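Local coordinates for protein type II restriction enzyme AgeI (Thalassobius gelatinovorus, PDB 5DWB) that recognises the double-stranded DNA sequence 5'-ACCGGT-3' and cleaves it after the first A, leaving fragments with terminal 5'-phosphates, at residues Y240-S245 and I257-F262; T128-A133 and R183-E188. All coordinates share one frame; numbering follows the deposited sequence.

Interaction 1: Y240-S245 and I257-F262; sequences YNLRTS and IYVSGF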
loop_
_atom_site.group_PDB
_atom_site.type_symbol
_atom_site.label_atom_id
_atom_site.label_comp_id
_atom_site.label_asym_id
_atom_site.label_seq_id
_atom_site.Cartn_x
_atom_site.Cartn_y
_atom_site.Cartn_z
ATOM N N TYR A 240 13.314 -14.812 -0.225
ATOM C CA TYR A 240 14.250 -15.281 0.789
ATOM C C TYR A 240 13.476 -15.838 1.980
ATOM O O TYR A 240 13.996 -15.949 3.089
ATOM C CB TYR A 240 15.208 -14.157 1.200
ATOM C CG TYR A 240 16.019 -13.673 0.025
ATOM C CD1 TYR A 240 17.159 -14.350 -0.383
ATOM C CD2 TYR A 240 15.628 -12.557 -0.699
ATOM C CE1 TYR A 240 17.896 -13.923 -1.473
ATOM C CE2 TYR A 240 16.357 -12.122 -1.793
ATOM C CZ TYR A 240 17.488 -12.810 -2.172
ATOM O OH TYR A 240 18.208 -12.372 -3.255
ATOM N N ASN A 241 12.222 -16.198 1.721
ATOM C CA ASN A 241 11.460 -17.039 2.628
ATOM C C ASN A 241 11.602 -18.482 2.176
ATOM O O ASN A 241 11.213 -18.832 1.062
ATOM C CB ASN A 241 9.989 -16.619 2.654
ATOM C CG ASN A 241 9.213 -17.268 3.782
ATOM O OD1 ASN A 241 9.563 -18.348 4.252
ATOM N ND2 ASN A 241 8.158 -16.601 4.231
ATOM N N LEU A 242 12.154 -19.323 3.040
ATOM C CA LEU A 242 12.424 -20.706 2.671
ATOM C C LEU A 242 11.139 -21.524 2.545
ATOM O O LEU A 242 11.150 -22.605 1.958
ATOM C CB LEU A 242 13.368 -21.354 3.687
ATOM C CG LEU A 242 14.770 -20.744 3.812
ATOM C CD1 LEU A 242 15.640 -21.598 4.710
ATOM C CD2 LEU A 242 15.426 -20.589 2.444
ATOM N N ARG A 243 10.032 -20.999 3.067
ATOM C CA ARG A 243 8.755 -21.711 2.993
ATOM C C ARG A 243 8.008 -21.363 1.718
ATOM O O ARG A 243 7.002 -21.994 1.386
ATOM C CB ARG A 243 7.880 -21.410 4.208
ATOM C CG ARG A 243 8.436 -21.932 5.522
ATOM C CD ARG A 243 7.493 -21.631 6.673
ATOM N NE ARG A 243 8.122 -21.920 7.954
ATOM C CZ ARG A 243 8.809 -21.021 8.652
ATOM N NH1 ARG A 243 8.954 -19.794 8.177
ATOM N NH2 ARG A 243 9.358 -21.345 9.812
ATOM N N THR A 244 8.509 -20.354 1.011
ATOM C CA THR A 244 7.978 -19.989 -0.296
ATOM C C THR A 244 8.150 -21.141 -1.269
ATOM O O THR A 244 9.234 -21.705 -1.393
ATOM C CB THR A 244 8.673 -18.735 -0.877
ATOM O OG1 THR A 244 8.464 -17.616 -0.007
ATOM C CG2 THR A 244 8.114 -18.401 -2.251
ATOM N N SER A 245 7.071 -21.511 -1.941
ATOM C CA SER A 245 7.157 -22.556 -2.941
ATOM C C SER A 245 7.687 -21.969 -4.238
ATOM O O SER A 245 7.080 -21.056 -4.799
ATOM C CB SER A 245 5.791 -23.211 -3.167
ATOM O OG SER A 245 5.300 -23.804 -1.976
ATOM N N ILE A 257 9.581 -18.075 -9.962
ATOM C CA ILE A 257 9.824 -17.660 -8.585
ATOM C C ILE A 257 10.931 -18.531 -8.002
ATOM O O ILE A 257 10.802 -19.754 -7.930
ATOM C CB ILE A 257 8.561 -17.770 -7.703
ATOM C CG1 ILE A 257 7.496 -16.768 -8.147
ATOM C CG2 ILE A 257 8.911 -17.527 -6.246
ATOM C CD1 ILE A 257 6.168 -16.930 -7.424
ATOM N N TYR A 258 12.021 -17.892 -7.600
ATOM C CA TYR A 258 13.175 -18.591 -7.051
ATOM C C TYR A 258 13.237 -18.403 -5.541
ATOM O O TYR A 258 12.804 -17.375 -5.013
ATOM C CB TYR A 258 14.464 -18.087 -7.698
ATOM C CG TYR A 258 14.496 -18.240 -9.201
ATOM C CD1 TYR A 258 14.817 -19.455 -9.789
ATOM C CD2 TYR A 258 14.193 -17.170 -10.034
ATOM C CE1 TYR A 258 14.847 -19.601 -11.168
ATOM C CE2 TYR A 258 14.218 -17.305 -11.415
ATOM C CZ TYR A 258 14.547 -18.523 -11.975
ATOM O OH TYR A 258 14.571 -18.667 -13.345
ATOM N N VAL A 259 13.745 -19.412 -4.844
ATOM C CA VAL A 259 13.827 -19.366 -3.389
ATOM C C VAL A 259 15.235 -19.749 -2.939
ATOM O O VAL A 259 15.784 -20.741 -3.417
ATOM C CB VAL A 259 12.781 -20.304 -2.735
ATOM C CG1 VAL A 259 12.890 -20.269 -1.222
ATOM C CG2 VAL A 259 11.372 -19.923 -3.172
ATOM N N SER A 260 15.835 -18.948 -2.058
ATOM C CA SER A 260 17.168 -19.267 -1.545
ATOM C C SER A 260 17.472 -18.614 -0.195
ATOM O O SER A 260 16.756 -17.720 0.259
ATOM C CB SER A 260 18.252 -18.859 -2.549
ATOM O OG SER A 260 18.475 -17.460 -2.536
ATOM N N GLY A 261 18.564 -19.056 0.420
ATOM C CA GLY A 261 19.095 -18.400 1.598
ATOM C C GLY A 261 19.698 -17.073 1.183
ATOM O O GLY A 261 20.006 -16.868 0.007
ATOM N N PHE A 262 19.820 -16.151 2.132
ATOM C CA PHE A 262 20.368 -14.827 1.852
ATOM C C PHE A 262 21.893 -14.821 1.792
ATOM O O PHE A 262 22.486 -14.269 0.879
ATOM C CB PHE A 262 19.894 -13.827 2.901
ATOM C CG PHE A 262 20.083 -12.396 2.501
ATOM C CD1 PHE A 262 19.330 -11.849 1.480
ATOM C CD2 PHE A 262 20.995 -11.590 3.158
ATOM C CE1 PHE A 262 19.495 -10.532 1.117
ATOM C CE2 PHE A 262 21.158 -10.272 2.801
ATOM C CZ PHE A 262 20.410 -9.742 1.780
#
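The type I turn from Asn-241 to Thr-244, which begins with an Asx turn at Asn-241, packs on Val-259. Both valine methyls press against turn carbonyls: CG1 of Val-259 lies 3.2 Å from O of Asn-241, and CG2 of Val-259 lies 3.3 Å from O of Thr-244. CG2 of Val-259 also meets the methyl CG2 of Thr-244 at 3.7 Å. That methyl stands anti to the backbone N, and OG1 on the other branch bonds to Asp-198 and Ser-239. OD1 of Asn-241 accepts a hydrogen bond from N of Arg-243 (2.9 Å), above the carbonyl plane, while ND2 bonds to O of Asp-198. In this PDDEXK-clan nuclease the turn follows strand 236-239, the parallel neighbour of strand 257-259, outermost in the sheet within this chain. Beyond it, Phe-262 sets its edge on the face of Tyr-240 in a T-shaped pair, planes at 81°. CD1 of Phe-262 sits 3.8 Å above that face, offset toward the rim. OH of Tyr-240 is hydrogen-bonded to OH of Tyr-104. With an alanine at Tyr-240, Phe-262 would probably lose the face its edge rests on, and Tyr-104 its hydroxyl partner. CA-H of Tyr-240 points to O of Ser-260 (CA to O 3.5 Å).

Interaction 2: T128-A133 and R183-E188; sequences TRMGVA and RIMMGE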
loop_
_atom_site.group_PDB
_atom_site.type_symbol
_atom_site.label_atom_id
_atom_site.label_comp_id
_atom_site.label_asym_id
_atom_site.label_seq_id
_atom_site.Cartn_x
_atom_site.Cartn_y
_atom_site.Cartn_z
ATOM N N THR A 128 15.954 8.110 -15.945
ATOM C CA THR A 128 16.414 8.835 -17.123
ATOM C C THR A 128 17.493 8.047 -17.867
ATOM O O THR A 128 17.450 7.924 -19.091
ATOM C CB THR A 128 16.974 10.221 -16.764
ATOM O OG1 THR A 128 16.003 10.956 -16.007
ATOM C CG2 THR A 128 17.323 10.990 -18.032
ATOM N N ARG A 129 18.453 7.507 -17.118
ATOM C CA ARG A 129 19.530 6.722 -17.710
ATOM C C ARG A 129 18.997 5.441 -18.347
ATOM O O ARG A 129 19.558 4.954 -19.329
ATOM C CB ARG A 129 20.598 6.384 -16.665
ATOM C CG ARG A 129 21.406 7.575 -16.165
ATOM C CD ARG A 129 22.466 7.120 -15.166
ATOM N NE ARG A 129 23.458 6.239 -15.776
ATOM C CZ ARG A 129 24.019 5.208 -15.155
ATOM N NH1 ARG A 129 23.671 4.907 -13.911
ATOM N NH2 ARG A 129 24.910 4.463 -15.788
ATOM N N MET A 130 17.929 4.894 -17.772
ATOM C CA MET A 130 17.251 3.727 -18.334
ATOM C C MET A 130 16.519 4.082 -19.622
ATOM O O MET A 130 16.270 3.221 -20.469
ATOM C CB MET A 130 16.268 3.131 -17.325
ATOM C CG MET A 130 16.853 2.005 -16.499
ATOM S SD MET A 130 15.722 1.283 -15.292
ATOM C CE MET A 130 15.463 2.659 -14.192
ATOM N N GLY A 131 16.125 5.345 -19.739
ATOM C CA GLY A 131 15.460 5.814 -20.939
ATOM C C GLY A 131 13.961 5.580 -20.887
ATOM O O GLY A 131 13.298 5.532 -21.923
ATOM N N VAL A 132 13.425 5.406 -19.683
ATOM C CA VAL A 132 11.998 5.146 -19.534
ATOM C C VAL A 132 11.339 6.207 -18.654
ATOM O O VAL A 132 10.165 6.089 -18.309
ATOM C CB VAL A 132 11.723 3.747 -18.931
ATOM C CG1 VAL A 132 12.315 2.667 -19.815
ATOM C CG2 VAL A 132 12.295 3.640 -17.524
ATOM N N ALA A 133 12.093 7.250 -18.310
ATOM C CA ALA A 133 11.635 8.261 -17.357
ATOM C C ALA A 133 10.319 8.908 -17.786
ATOM O O ALA A 133 9.492 9.265 -16.950
ATOM C CB ALA A 133 12.704 9.325 -17.168
ATOM N N ARG A 183 6.652 -3.645 -16.373
ATOM C CA ARG A 183 6.348 -4.166 -17.698
ATOM C C ARG A 183 6.989 -3.329 -18.799
ATOM O O ARG A 183 7.458 -3.873 -19.800
ATOM C CB ARG A 183 4.835 -4.256 -17.909
ATOM C CG ARG A 183 4.171 -5.363 -17.093
ATOM C CD ARG A 183 2.714 -5.587 -17.493
ATOM N NE ARG A 183 2.617 -6.084 -18.861
ATOM C CZ ARG A 183 2.772 -7.359 -19.209
ATOM N NH1 ARG A 183 3.027 -8.279 -18.285
ATOM N NH2 ARG A 183 2.673 -7.717 -20.484
ATOM N N ILE A 184 7.016 -2.014 -18.617
ATOM C CA ILE A 184 7.665 -1.143 -19.588
ATOM C C ILE A 184 9.183 -1.362 -19.585
ATOM O O ILE A 184 9.822 -1.375 -20.640
ATOM C CB ILE A 184 7.341 0.336 -19.308
ATOM C CG1 ILE A 184 5.841 0.581 -19.480
ATOM C CG2 ILE A 184 8.127 1.243 -20.230
ATOM C CD1 ILE A 184 5.350 1.847 -18.824
ATOM N N MET A 185 9.746 -1.576 -18.396
ATOM C CA MET A 185 11.169 -1.863 -18.268
ATOM C C MET A 185 11.534 -3.142 -19.008
ATOM O O MET A 185 12.547 -3.202 -19.707
ATOM C CB MET A 185 11.574 -1.985 -16.793
ATOM C CG MET A 185 11.700 -0.659 -16.043
ATOM S SD MET A 185 12.007 -0.871 -14.271
ATOM C CE MET A 185 13.404 -1.997 -14.294
ATOM N N MET A 186 10.704 -4.166 -18.846
ATOM C CA MET A 186 10.918 -5.437 -19.522
ATOM C C MET A 186 10.806 -5.295 -21.039
ATOM O O MET A 186 11.458 -6.020 -21.789
ATOM C CB MET A 186 9.912 -6.471 -19.018
ATOM C CG MET A 186 10.152 -6.935 -17.587
ATOM S SD MET A 186 8.814 -7.997 -16.999
ATOM C CE MET A 186 9.345 -9.581 -17.650
ATOM N N GLY A 187 9.978 -4.353 -21.482
ATOM C CA GLY A 187 9.800 -4.103 -22.901
ATOM C C GLY A 187 10.986 -3.409 -23.545
ATOM O O GLY A 187 11.020 -3.219 -24.757
ATOM N N GLU A 188 11.962 -3.036 -22.725
ATOM C CA GLU A 188 13.179 -2.393 -23.199
ATOM C C GLU A 188 14.369 -3.336 -23.157
ATOM O O GLU A 188 15.493 -2.940 -23.446
ATOM C CB GLU A 188 13.477 -1.160 -22.351
ATOM C CG GLU A 188 12.367 -0.142 -22.383
ATOM C CD GLU A 188 12.539 0.834 -23.514
ATOM O OE1 GLU A 188 13.513 0.673 -24.280
ATOM O OE2 GLU A 188 11.702 1.751 -23.642
#
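The carboxylate of Glu-188 is gripped by two arginines while its chain lies against Val-132. OE2 forms a salt bridge with Arg-135, and OE1 one with Arg-152. Arg-152 also donates to O of Met-130, so one guanidinium joins the end of helix 122-130 to Glu-188, near the end of the other helix. The hydrocarbon part of Glu-188 makes the direct contact. Its CG is 3.8 Å from CG1 of Val-132, and the two side chains run past each other in opposite directions. The bend at chi2 (-89°) turns the carboxylate alongside the same methyl, with OE2 of Glu-188 4.0 Å from CG1 of Val-132. This methyl also reaches Ile-184, more loosely, with CG1 of Val-132 4.4 Å from CG2 of Ile-184.

Val-132 takes part in the Schellman motif that ends helix 122-130, its backbone N bonding back into the helix. Gly-131 is the C-prime residue, and its positive phi (86°) turns the chain out of the helix. The motif's bond from N of Gly-131 to O of Thr-128 is weak.

The two methionines meet on the buried side. SD of Met-130 is 4.1 Å from CE of Met-185, and both chains bend at chi3. Met-130 also touches Val-161, and Met-185 touches His-166, both on strand 159-168. Thus the two helix ends pack beside the same strand.

No hydrogen bond spans the two segments directly. The joint therefore rests on modest apolar packing plus Arg-152, which bridges the Glu-188 carboxylate and O of Met-130. Glu-188, between two guanidinium groups, is likely to stay ionised.

Interaction 1 lies nearer the middle of the chain, with its centre about 11 Å from the chain centre, against about 22 Å for interaction 2. Each is partly buried. The two do not touch: their nearest atoms are about 11 Å apart. Both lie by the mixed sheet, but they join different elements. In 240-245 with 257-262, the loop after strand 236-239 meets the outermost strand of the sheet within this chain. In 128-133 with 183-188, two helix ends meet beside strand 159-168. The first buries 434 Å² and relies on one edge-to-face ring pair and methyls against turn carbonyls. The second buries 198 Å², with methionine and aliphatic packing beside a carboxylate that is paired with arginines.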